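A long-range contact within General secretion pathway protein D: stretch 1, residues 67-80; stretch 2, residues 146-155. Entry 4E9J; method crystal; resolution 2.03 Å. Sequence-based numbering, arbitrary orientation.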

# COMPACT_ATOMS: atom_id res chain seq x y z
N SER A 67 19.60 4.92 -11.41
CA SER A 67 18.14 4.97 -11.24
C SER A 67 17.74 4.46 -9.85
O SER A 67 16.82 5.01 -9.26
N GLU A 68 18.44 3.44 -9.33
CA GLU A 68 18.16 2.92 -7.99
C GLU A 68 18.62 3.89 -6.89
O GLU A 68 17.96 3.96 -5.85
N VAL A 69 19.68 4.67 -7.12
CA VAL A 69 20.13 5.71 -6.17
C VAL A 69 19.03 6.78 -6.08
O VAL A 69 18.74 7.29 -5.00
N TYR A 70 18.42 7.12 -7.23
CA TYR A 70 17.34 8.10 -7.26
C TYR A 70 16.10 7.57 -6.50
O TYR A 70 15.49 8.33 -5.76
N GLN A 71 15.78 6.27 -6.63
CA GLN A 71 14.67 5.67 -5.86
C GLN A 71 14.97 5.76 -4.34
O GLN A 71 14.09 6.11 -3.56
N LEU A 72 16.22 5.47 -3.94
CA LEU A 72 16.63 5.57 -2.54
C LEU A 72 16.48 7.03 -2.04
O LEU A 72 15.97 7.26 -0.95
N PHE A 73 16.88 8.01 -2.86
CA PHE A 73 16.70 9.44 -2.56
C PHE A 73 15.24 9.77 -2.27
O PHE A 73 14.95 10.41 -1.28
N LEU A 74 14.31 9.29 -3.13
CA LEU A 74 12.87 9.55 -2.94
C LEU A 74 12.34 8.93 -1.65
O LEU A 74 11.53 9.54 -0.97
N SER A 75 12.83 7.72 -1.30
CA SER A 75 12.46 7.03 -0.08
C SER A 75 12.95 7.80 1.13
O SER A 75 12.22 7.89 2.11
N VAL A 76 14.17 8.36 1.07
CA VAL A 76 14.70 9.16 2.19
C VAL A 76 13.89 10.45 2.34
O VAL A 76 13.52 10.81 3.45
N MET A 77 13.56 11.11 1.25
CA MET A 77 12.78 12.35 1.30
C MET A 77 11.40 12.05 1.91
O MET A 77 11.01 12.69 2.89
N SER A 78 10.69 11.05 1.36
CA SER A 78 9.40 10.61 1.88
C SER A 78 9.48 10.18 3.34
O SER A 78 8.59 10.56 4.10
N THR A 79 10.57 9.50 3.77
CA THR A 79 10.72 9.10 5.18
C THR A 79 10.66 10.31 6.12
O THR A 79 10.07 10.20 7.18
N HIS A 80 11.25 11.44 5.73
CA HIS A 80 11.33 12.63 6.57
C HIS A 80 10.28 13.71 6.24
O HIS A 80 10.37 14.81 6.76
N PRO A 146 12.43 -3.29 -7.30
CA PRO A 146 12.42 -4.57 -8.05
C PRO A 146 13.62 -4.85 -8.96
O PRO A 146 13.98 -6.01 -9.08
N SER A 147 14.27 -3.82 -9.53
CA SER A 147 15.43 -4.01 -10.40
C SER A 147 16.67 -4.55 -9.67
O SER A 147 17.50 -5.22 -10.29
N ALA A 148 16.79 -4.28 -8.35
CA ALA A 148 17.89 -4.78 -7.52
C ALA A 148 17.41 -5.92 -6.60
O ALA A 148 18.21 -6.45 -5.83
N ASN A 149 16.11 -6.29 -6.68
CA ASN A 149 15.42 -7.25 -5.81
C ASN A 149 15.71 -6.91 -4.33
O ASN A 149 16.12 -7.76 -3.52
N ALA A 150 15.51 -5.63 -4.02
CA ALA A 150 15.78 -5.09 -2.72
C ALA A 150 14.58 -4.36 -2.16
O ALA A 150 13.68 -3.95 -2.90
N LEU A 151 14.58 -4.20 -0.84
CA LEU A 151 13.57 -3.47 -0.08
C LEU A 151 14.26 -2.24 0.52
O LEU A 151 15.38 -2.38 0.98
N ILE A 152 13.57 -1.11 0.60
CA ILE A 152 14.07 0.07 1.30
C ILE A 152 13.20 0.17 2.54
O ILE A 152 12.00 0.28 2.40
N ILE A 153 13.81 0.12 3.74
CA ILE A 153 13.10 0.25 5.02
C ILE A 153 13.64 1.46 5.81
O ILE A 153 14.84 1.58 5.92
N SER A 154 12.75 2.24 6.42
CA SER A 154 13.14 3.32 7.33
C SER A 154 12.64 3.03 8.74
O SER A 154 11.45 2.80 8.91
N ASP A 155 13.54 3.00 9.73
CA ASP A 155 13.23 2.74 11.14
C ASP A 155 14.47 3.01 12.03
O ASP A 155 15.51 3.42 11.51

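A helix and a strand run side by side in nearly the same direction, their axes 24° apart and 9.4 Å at closest approach, in a small contact with one isoleucine at its middle and hydroxyl-based polar links toward each end. The helix presents Glu 68, Gln 71, Ser 75 and Thr 79, whose spacing of three or four residues keeps them on one face; the strand alternates, so Ile 152 and Ser 154 point toward the helix while Ile 153 and Asp 155 point away.

Ile 152 (chi1 m, chi2 t) is buried and gives up the most surface. Its CD1 lies 3.9 Å from CA of Leu 72 and 3.5 Å from OG of Ser 75, so the methyl rests almost on the helix backbone; the small serine leaves room for this approach, and its hydroxyl is satisfied elsewhere in the structure. Leu 72 (t, p) starts sideways, but its end comes nearer, bringing CD1 to 4.3 Å from CG2 of Ile 152 in an apolar contact.

At the N-terminal end of the pairing, Glu 68 (m, t) is long enough to reach the residues just before the strand. There OG of Ser 147 (chi1 p) donates a hydrogen bond to OE2 of Glu 68 at 2.6 Å, and CB of Ala 148 packs 3.5 Å from the same OE2, its small side chain fitting beside the carboxylate. Water 1 extends the link: it accepts from NE2 of Gln 71 (m, t) at 2.9 Å and donates to OG of Ser 147 at 2.6 Å.

At the other end, Thr 79 and Ser 154, both m, bring OG1 and OG within 2.5 Å. Thr 79 OG1 also donates to the backbone O of Ser 75 at 2.8 Å, so it also serves its own helix.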

# COMPACT_ATOMS: atom_id res chain seq x y z
CB SER A 67 17.45 4.18 -12.34
OG SER A 67 17.73 2.79 -12.24
CB GLU A 68 18.68 1.50 -7.78
CG GLU A 68 18.11 0.49 -8.76
CD GLU A 68 18.93 -0.76 -9.02
OE1 GLU A 68 20.13 -0.79 -8.64
OE2 GLU A 68 18.38 -1.72 -9.61
CB VAL A 69 21.51 6.32 -6.57
CG1 VAL A 69 21.81 7.60 -5.79
CG2 VAL A 69 22.63 5.29 -6.39
CB TYR A 70 16.99 8.49 -8.70
CG TYR A 70 16.15 9.74 -8.74
CD1 TYR A 70 16.72 11.00 -8.54
CD2 TYR A 70 14.77 9.68 -8.89
CE1 TYR A 70 15.94 12.16 -8.55
CE2 TYR A 70 13.99 10.84 -8.91
CZ TYR A 70 14.58 12.08 -8.72
OH TYR A 70 13.84 13.24 -8.71
CB GLN A 71 14.44 4.19 -6.23
CG GLN A 71 13.84 3.95 -7.61
CD GLN A 71 13.77 2.46 -7.88
OE1 GLN A 71 13.08 1.71 -7.17
NE2 GLN A 71 14.52 1.98 -8.86
CB LEU A 72 18.06 5.05 -2.37
CG LEU A 72 18.72 5.27 -1.01
CD1 LEU A 72 17.95 4.55 0.08
CD2 LEU A 72 20.17 4.79 -1.04
CB PHE A 73 17.22 10.30 -3.73
CG PHE A 73 16.74 11.73 -3.77
CD1 PHE A 73 17.17 12.65 -2.83
CD2 PHE A 73 15.94 12.17 -4.81
CE1 PHE A 73 16.80 14.00 -2.93
CE2 PHE A 73 15.55 13.51 -4.88
CZ PHE A 73 15.96 14.41 -3.93
CB LEU A 74 12.07 9.04 -4.14
CG LEU A 74 12.34 9.72 -5.48
CD1 LEU A 74 11.45 9.13 -6.57
CD2 LEU A 74 12.18 11.21 -5.40
CB SER A 75 13.04 5.61 -0.05
OG SER A 75 12.15 4.70 -0.67
CB VAL A 76 16.23 9.40 2.04
CG1 VAL A 76 16.74 10.47 3.01
CG2 VAL A 76 16.99 8.10 2.24
CB MET A 77 12.59 12.93 -0.11
CG MET A 77 13.80 13.65 -0.73
SD MET A 77 14.73 14.83 0.30
CE MET A 77 16.00 13.82 0.84
CB SER A 78 8.83 9.48 1.03
OG SER A 78 7.63 8.96 1.59
CB THR A 79 12.03 8.31 5.42
OG1 THR A 79 11.94 7.03 4.76
CG2 THR A 79 12.36 8.08 6.93
CB HIS A 80 12.77 13.17 6.52
CG HIS A 80 13.76 12.17 7.03
ND1 HIS A 80 14.09 12.22 8.37
CD2 HIS A 80 14.31 11.06 6.50
CE1 HIS A 80 14.85 11.17 8.61
NE2 HIS A 80 15.01 10.44 7.55
CB PRO A 146 11.11 -4.54 -8.83
CG PRO A 146 10.37 -3.37 -8.39
CD PRO A 146 11.22 -2.49 -7.57
CB SER A 147 15.76 -2.73 -11.17
OG SER A 147 15.87 -1.58 -10.34
CB ALA A 148 18.45 -3.65 -6.68
CB ASN A 149 15.74 -8.71 -6.16
CG ASN A 149 14.63 -9.63 -5.69
OD1 ASN A 149 13.48 -9.44 -6.07
ND2 ASN A 149 14.92 -10.63 -4.89
CB ALA A 150 16.99 -4.15 -2.79
CB LEU A 151 13.09 -4.33 1.12
CG LEU A 151 12.24 -5.54 0.81
CD1 LEU A 151 12.09 -6.42 2.04
CD2 LEU A 151 10.88 -5.13 0.29
CB ILE A 152 13.98 1.38 0.52
CG1 ILE A 152 14.89 1.35 -0.69
CG2 ILE A 152 14.37 2.57 1.45
CD1 ILE A 152 14.51 2.34 -1.75
CB ILE A 153 13.29 -1.03 5.87
CG1 ILE A 153 12.87 -2.28 5.06
CG2 ILE A 153 12.53 -0.92 7.24
CD1 ILE A 153 12.19 -3.47 5.86
CB SER A 154 12.62 4.68 6.88
OG SER A 154 13.19 5.03 5.64
CB ASP A 155 12.79 1.26 11.31
CG ASP A 155 11.76 1.01 12.38
OD1 ASP A 155 11.70 1.80 13.34
OD2 ASP A 155 11.11 -0.05 12.35
O HOH W 1 13.66 -0.81 -9.18